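Local coordinates for cobalamin biosynthesis protein CobN (PDB 7C6O), which forms the large, catalytic subunit of cobaltochelatase, which inserts cobalt into the corrin ring during cobalamin biosynthesis, at residues Leu763-Ala777 with Leu780-Ala794. Sequence-based numbering, arbitrary orientation.
Sequences LVAALQATGWDPSAA and LTGNADAAAVLRFAA
The L767 and L790 side chains run antiparallel, side by side, and the CD2 methyl of L767 comes within 3.4 Å of the backbone O of L790. With CG anti to the backbone N (chi1 -178°), L767 reaches across as a knob among L780, L790, A793 and A794. L780 fills a second hole: its CD2 lies 3.7 Å from A766 CB, while CD1 rests on the backbone of L767. L790 is the third knob, set among L763, V764, L767 and A777; its CB meets A777 CB at 3.9 Å. The L763 side chain is roughly perpendicular to that of T781, L763 CD2 lying 4.0 Å from T781 CB. At the other end A794 CB packs against P774 CG (3.9 Å). Two waters bridge the segments: one donates to both W772 O and A794 O, the other links P774 O to R791 NH1, meeting the guanidinium in plane at its edge. A Schellman motif at G771 ends the first helix, and N783 caps the next long one through OD1 to A786 N. The axes of 763-769 and 784-794 cross at -45°; they belong to helices 750-769 and 784-801, with short helix 776-780 between. V764 and A793 also pack on helix 710-722, and V764 and V789 touch L736 of helix 736-739.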
# COMPACT_ATOMS: atom_id res chain seq x y z
N LEU A 763 -32.58 -6.14 17.06
CA LEU A 763 -33.05 -5.25 16.00
C LEU A 763 -32.54 -5.70 14.63
O LEU A 763 -33.30 -5.77 13.66
CB LEU A 763 -32.62 -3.81 16.28
CG LEU A 763 -33.38 -3.05 17.36
CD1 LEU A 763 -32.71 -1.71 17.64
CD2 LEU A 763 -34.83 -2.84 16.94
N VAL A 764 -31.24 -6.00 14.53
CA VAL A 764 -30.67 -6.38 13.24
C VAL A 764 -31.22 -7.72 12.79
O VAL A 764 -31.48 -7.93 11.59
CB VAL A 764 -29.13 -6.39 13.32
CG1 VAL A 764 -28.53 -6.73 11.96
CG2 VAL A 764 -28.62 -5.05 13.79
N ALA A 765 -31.42 -8.65 13.72
CA ALA A 765 -32.01 -9.94 13.37
C ALA A 765 -33.44 -9.77 12.86
O ALA A 765 -33.87 -10.50 11.96
CB ALA A 765 -31.98 -10.88 14.57
N ALA A 766 -34.17 -8.81 13.42
CA ALA A 766 -35.52 -8.54 12.93
C ALA A 766 -35.49 -7.90 11.55
O ALA A 766 -36.29 -8.26 10.68
CB ALA A 766 -36.27 -7.65 13.92
N LEU A 767 -34.56 -6.96 11.33
CA LEU A 767 -34.42 -6.36 10.01
C LEU A 767 -34.03 -7.40 8.97
O LEU A 767 -34.53 -7.38 7.84
CB LEU A 767 -33.39 -5.23 10.06
CG LEU A 767 -33.15 -4.47 8.75
CD1 LEU A 767 -34.43 -3.78 8.31
CD2 LEU A 767 -32.02 -3.47 8.90
N GLN A 768 -33.13 -8.31 9.34
CA GLN A 768 -32.76 -9.40 8.44
C GLN A 768 -33.96 -10.26 8.09
O GLN A 768 -34.10 -10.71 6.95
CB GLN A 768 -31.66 -10.25 9.08
CG GLN A 768 -31.18 -11.40 8.22
CD GLN A 768 -30.13 -12.24 8.91
OE1 GLN A 768 -30.33 -12.68 10.05
NE2 GLN A 768 -29.01 -12.47 8.24
N ALA A 769 -34.85 -10.49 9.07
CA ALA A 769 -36.02 -11.33 8.84
C ALA A 769 -36.99 -10.72 7.84
O ALA A 769 -37.79 -11.46 7.24
CB ALA A 769 -36.74 -11.60 10.16
N THR A 770 -36.96 -9.41 7.63
CA THR A 770 -37.79 -8.75 6.64
C THR A 770 -37.14 -8.72 5.26
O THR A 770 -37.68 -8.08 4.35
CB THR A 770 -38.12 -7.32 7.07
OG1 THR A 770 -36.96 -6.49 6.91
CG2 THR A 770 -38.56 -7.29 8.52
N GLY A 771 -36.00 -9.38 5.09
CA GLY A 771 -35.25 -9.23 3.86
C GLY A 771 -34.53 -7.90 3.76
O GLY A 771 -34.37 -7.38 2.66
N TRP A 772 -34.12 -7.34 4.90
CA TRP A 772 -33.42 -6.05 4.94
C TRP A 772 -34.25 -4.95 4.29
O TRP A 772 -33.73 -4.13 3.52
CB TRP A 772 -32.03 -6.16 4.31
CG TRP A 772 -31.19 -7.23 4.93
CD1 TRP A 772 -30.96 -8.48 4.43
CD2 TRP A 772 -30.48 -7.16 6.17
NE1 TRP A 772 -30.14 -9.19 5.27
CE2 TRP A 772 -29.83 -8.40 6.35
CE3 TRP A 772 -30.32 -6.17 7.14
CZ2 TRP A 772 -29.04 -8.67 7.46
CZ3 TRP A 772 -29.53 -6.44 8.24
CH2 TRP A 772 -28.90 -7.68 8.39
N ASP A 773 -35.54 -4.92 4.60
CA ASP A 773 -36.44 -3.91 4.06
C ASP A 773 -36.16 -2.56 4.73
O ASP A 773 -36.31 -2.45 5.95
CB ASP A 773 -37.89 -4.33 4.29
CG ASP A 773 -38.87 -3.53 3.46
OD1 ASP A 773 -38.59 -2.36 3.13
OD2 ASP A 773 -39.95 -4.08 3.13
N PRO A 774 -35.77 -1.53 3.98
CA PRO A 774 -35.48 -0.23 4.61
C PRO A 774 -36.67 0.37 5.32
O PRO A 774 -36.49 1.03 6.36
CB PRO A 774 -35.02 0.64 3.44
CG PRO A 774 -34.63 -0.32 2.36
CD PRO A 774 -35.53 -1.50 2.52
N SER A 775 -37.88 0.18 4.80
CA SER A 775 -39.07 0.74 5.43
C SER A 775 -39.38 0.09 6.77
O SER A 775 -40.09 0.68 7.59
CB SER A 775 -40.27 0.62 4.50
OG SER A 775 -40.61 -0.75 4.29
N ALA A 776 -38.87 -1.12 7.01
CA ALA A 776 -39.13 -1.81 8.27
C ALA A 776 -38.41 -1.16 9.45
O ALA A 776 -38.72 -1.50 10.59
CB ALA A 776 -38.72 -3.28 8.16
N ALA A 777 -37.48 -0.24 9.20
CA ALA A 777 -36.68 0.33 10.28
C ALA A 777 -37.55 1.09 11.28
O ALA A 777 -37.53 0.80 12.48
CB ALA A 777 -35.59 1.24 9.71
N LEU A 780 -39.57 -1.11 13.35
CA LEU A 780 -38.86 -1.97 14.29
C LEU A 780 -38.46 -1.26 15.58
O LEU A 780 -38.22 -1.94 16.58
CB LEU A 780 -37.60 -2.55 13.63
CG LEU A 780 -37.82 -3.67 12.62
CD1 LEU A 780 -36.49 -4.14 12.05
CD2 LEU A 780 -38.59 -4.82 13.24
N THR A 781 -38.39 0.06 15.58
CA THR A 781 -37.96 0.78 16.78
C THR A 781 -38.55 2.18 16.78
O THR A 781 -38.61 2.85 15.74
CB THR A 781 -36.43 0.85 16.87
OG1 THR A 781 -36.06 1.65 18.00
CG2 THR A 781 -35.83 1.44 15.60
N GLY A 782 -38.98 2.63 17.96
CA GLY A 782 -39.35 4.01 18.18
C GLY A 782 -38.19 4.94 18.40
O GLY A 782 -38.38 6.15 18.56
N ASN A 783 -36.97 4.39 18.42
CA ASN A 783 -35.75 5.17 18.54
C ASN A 783 -35.40 5.72 17.16
O ASN A 783 -35.05 4.96 16.25
CB ASN A 783 -34.63 4.31 19.10
CG ASN A 783 -33.41 5.11 19.52
OD1 ASN A 783 -32.98 6.03 18.82
ND2 ASN A 783 -32.84 4.76 20.67
N ALA A 784 -35.50 7.04 17.00
CA ALA A 784 -35.25 7.66 15.70
C ALA A 784 -33.81 7.43 15.25
O ALA A 784 -33.56 7.14 14.07
CB ALA A 784 -35.57 9.15 15.75
N ASP A 785 -32.85 7.58 16.16
CA ASP A 785 -31.45 7.37 15.81
C ASP A 785 -31.20 5.92 15.42
O ASP A 785 -30.53 5.64 14.42
CB ASP A 785 -30.55 7.78 16.97
CG ASP A 785 -30.47 9.28 17.14
OD1 ASP A 785 -30.44 9.99 16.11
OD2 ASP A 785 -30.43 9.76 18.30
N ALA A 786 -31.73 4.97 16.20
CA ALA A 786 -31.55 3.56 15.87
C ALA A 786 -32.21 3.21 14.54
O ALA A 786 -31.67 2.41 13.77
CB ALA A 786 -32.11 2.69 17.00
N ALA A 787 -33.37 3.80 14.26
CA ALA A 787 -34.03 3.55 12.98
C ALA A 787 -33.21 4.08 11.81
O ALA A 787 -33.19 3.47 10.74
CB ALA A 787 -35.43 4.15 12.98
N ALA A 788 -32.52 5.21 12.01
CA ALA A 788 -31.67 5.74 10.95
C ALA A 788 -30.48 4.81 10.68
O ALA A 788 -30.05 4.67 9.53
CB ALA A 788 -31.18 7.14 11.31
N VAL A 789 -29.96 4.17 11.72
CA VAL A 789 -28.86 3.22 11.53
C VAL A 789 -29.35 1.98 10.80
O VAL A 789 -28.70 1.49 9.87
CB VAL A 789 -28.22 2.86 12.89
CG1 VAL A 789 -27.16 1.79 12.71
CG2 VAL A 789 -27.63 4.10 13.54
N LEU A 790 -30.51 1.45 11.22
CA LEU A 790 -31.06 0.28 10.54
C LEU A 790 -31.36 0.58 9.08
O LEU A 790 -31.19 -0.29 8.21
CB LEU A 790 -32.33 -0.19 11.26
CG LEU A 790 -32.16 -0.65 12.71
CD1 LEU A 790 -33.50 -1.07 13.30
CD2 LEU A 790 -31.15 -1.78 12.79
N ARG A 791 -31.81 1.80 8.78
CA ARG A 791 -32.06 2.19 7.40
C ARG A 791 -30.75 2.27 6.62
O ARG A 791 -30.69 1.87 5.45
CB ARG A 791 -32.81 3.52 7.36
CG ARG A 791 -33.62 3.77 6.10
CD ARG A 791 -34.80 4.70 6.37
NE ARG A 791 -34.47 5.76 7.32
CZ ARG A 791 -35.04 5.91 8.51
NH1 ARG A 791 -35.99 5.08 8.90
NH2 ARG A 791 -34.66 6.90 9.31
N PHE A 792 -29.70 2.78 7.26
CA PHE A 792 -28.38 2.79 6.64
C PHE A 792 -27.90 1.38 6.34
O PHE A 792 -27.31 1.12 5.28
CB PHE A 792 -27.39 3.52 7.55
CG PHE A 792 -25.97 3.50 7.05
CD1 PHE A 792 -25.58 4.31 6.00
CD2 PHE A 792 -25.02 2.68 7.64
CE1 PHE A 792 -24.27 4.30 5.54
CE2 PHE A 792 -23.71 2.66 7.19
CZ PHE A 792 -23.34 3.48 6.14
N ALA A 793 -28.15 0.44 7.26
CA ALA A 793 -27.77 -0.95 7.02
C ALA A 793 -28.49 -1.52 5.81
O ALA A 793 -27.88 -2.21 4.98
CB ALA A 793 -28.06 -1.79 8.26
N ALA A 794 -29.78 -1.23 5.68
CA ALA A 794 -30.55 -1.79 4.58
C ALA A 794 -30.25 -1.10 3.26
O ALA A 794 -30.26 -1.75 2.20
CB ALA A 794 -32.05 -1.72 4.89
O HOH W 1 -31.79 -3.87 1.69
O HOH W 2 -37.93 3.10 8.07